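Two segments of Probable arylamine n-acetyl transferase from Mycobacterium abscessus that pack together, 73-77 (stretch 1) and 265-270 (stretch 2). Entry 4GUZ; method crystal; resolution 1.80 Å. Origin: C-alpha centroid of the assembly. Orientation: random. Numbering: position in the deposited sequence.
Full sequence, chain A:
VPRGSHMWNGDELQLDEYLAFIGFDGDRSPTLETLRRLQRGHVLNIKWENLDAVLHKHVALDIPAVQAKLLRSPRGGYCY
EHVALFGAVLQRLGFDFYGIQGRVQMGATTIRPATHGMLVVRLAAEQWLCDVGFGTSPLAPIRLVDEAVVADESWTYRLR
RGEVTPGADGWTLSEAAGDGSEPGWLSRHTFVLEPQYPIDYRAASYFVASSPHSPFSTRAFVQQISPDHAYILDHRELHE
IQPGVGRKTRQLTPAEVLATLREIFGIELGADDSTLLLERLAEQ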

# COMPACT_ATOMS: atom_id res chain seq x y z
N SER A 73 9.37 15.20 -1.77
CA SER A 73 9.47 15.57 -0.37
C SER A 73 9.75 14.30 0.46
O SER A 73 9.41 13.20 0.01
N PRO A 74 10.37 14.42 1.67
CA PRO A 74 10.63 13.22 2.49
C PRO A 74 9.34 12.72 3.15
O PRO A 74 9.17 12.79 4.37
N ARG A 75 8.40 12.24 2.32
CA ARG A 75 7.08 11.79 2.75
C ARG A 75 6.62 10.53 2.04
O ARG A 75 7.06 10.21 0.94
N GLY A 76 5.69 9.87 2.69
CA GLY A 76 5.04 8.69 2.16
C GLY A 76 3.54 8.87 2.07
O GLY A 76 3.01 9.91 2.45
N GLY A 77 2.86 7.83 1.59
CA GLY A 77 1.41 7.83 1.43
C GLY A 77 0.76 6.52 1.82
O GLY A 77 1.46 5.53 2.06
N PHE A 265 12.78 5.62 8.42
CA PHE A 265 11.83 5.69 7.32
C PHE A 265 12.10 6.78 6.27
O PHE A 265 11.49 6.73 5.20
N GLY A 266 13.00 7.72 6.56
CA GLY A 266 13.29 8.83 5.65
C GLY A 266 12.14 9.81 5.54
O GLY A 266 11.97 10.44 4.49
N ILE A 267 11.33 9.93 6.61
CA ILE A 267 10.18 10.82 6.70
C ILE A 267 10.52 12.01 7.60
O ILE A 267 10.97 11.82 8.74
N GLU A 268 10.29 13.23 7.10
CA GLU A 268 10.49 14.48 7.84
C GLU A 268 9.36 15.41 7.50
O GLU A 268 9.05 15.61 6.32
N LEU A 269 8.69 15.93 8.53
CA LEU A 269 7.57 16.85 8.37
C LEU A 269 8.04 18.29 8.46
O LEU A 269 9.16 18.55 8.93
N GLY A 270 7.18 19.22 8.04
CA GLY A 270 7.42 20.65 8.16
C GLY A 270 7.39 21.03 9.63
O GLY A 270 6.79 20.31 10.44

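Where two loops meet without pairing as strands, one backbone hydrogen bond can link them while side chains pack around it; residues 73-77 and 265-270, whose touching parts, 74-76 and 266-269, run 94° apart, illustrate the principle. Glu-268 N donates to Pro-74 O (3.0 Å, 162°), and Ile-267 CA makes a CA-H...O contact with the same Pro-74 O at 3.2 Å. Pro-74 alone points its CA-to-CB bond toward the opposing loop. Pro-74 CB lies 3.4 Å from Gly-266 O and Pro-74 CG 3.9 Å from Glu-268 CB; the ring is C-gamma endo. The CA-to-CB bond of Glu-268 points sideways; its rotamer is m, t, with chi3 -84°. Glu-268 OE1 also lies near the ring, 4.0 Å from Pro-74 CB.

Arg-75 starts away from the partner, yet three successive m torsions (-63°, -66°, -50°) curl it back. Arg-75 CD thereby reaches 3.7 Å from Glu-268 O, and Leu-269, itself m, t, brings CD2 over one face of the guanidinium, 3.5 Å from Arg-75 NH1. Arg-75 NE, NH1 and NH2 are hydrogen-bonded elsewhere in the structure; their N-H bonds lie in the guanidinium plane, so the face can still take apolar packing. Ile-267, also m, t, places CG2 4.5 Å from Arg-75 CD, while its CG1 approaches Gly-76 N at 4.4 Å.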

# COMPACT_ATOMS: atom_id res chain seq x y z
CB SER A 73 8.22 16.31 0.10
OG SER A 73 7.13 15.44 0.33
CB PRO A 74 11.66 13.71 3.51
CG PRO A 74 11.37 15.17 3.67
CD PRO A 74 10.89 15.65 2.33
CB ARG A 75 6.03 12.90 2.49
CG ARG A 75 6.23 14.21 3.27
CD ARG A 75 6.06 14.08 4.80
NE ARG A 75 4.83 13.41 5.19
CZ ARG A 75 3.64 14.00 5.29
NH1 ARG A 75 3.52 15.30 5.06
NH2 ARG A 75 2.57 13.31 5.64
CB PHE A 265 10.41 5.86 7.89
CG PHE A 265 9.95 4.72 8.76
CD1 PHE A 265 9.48 3.54 8.21
CD2 PHE A 265 9.99 4.83 10.15
CE1 PHE A 265 9.03 2.50 9.01
CE2 PHE A 265 9.53 3.79 10.96
CZ PHE A 265 9.05 2.63 10.39
CB ILE A 267 8.91 10.05 7.17
CG1 ILE A 267 8.45 9.07 6.07
CG2 ILE A 267 7.75 11.01 7.55
CD1 ILE A 267 7.45 7.97 6.47
CB GLU A 268 11.85 15.13 7.49
CG GLU A 268 13.07 14.27 7.80
CD GLU A 268 14.34 14.85 7.21
OE1 GLU A 268 14.62 14.60 6.02
OE2 GLU A 268 15.04 15.59 7.94
CB LEU A 269 6.50 16.60 9.45
CG LEU A 269 5.71 15.30 9.39
CD1 LEU A 269 5.23 14.91 10.77
CD2 LEU A 269 4.51 15.42 8.45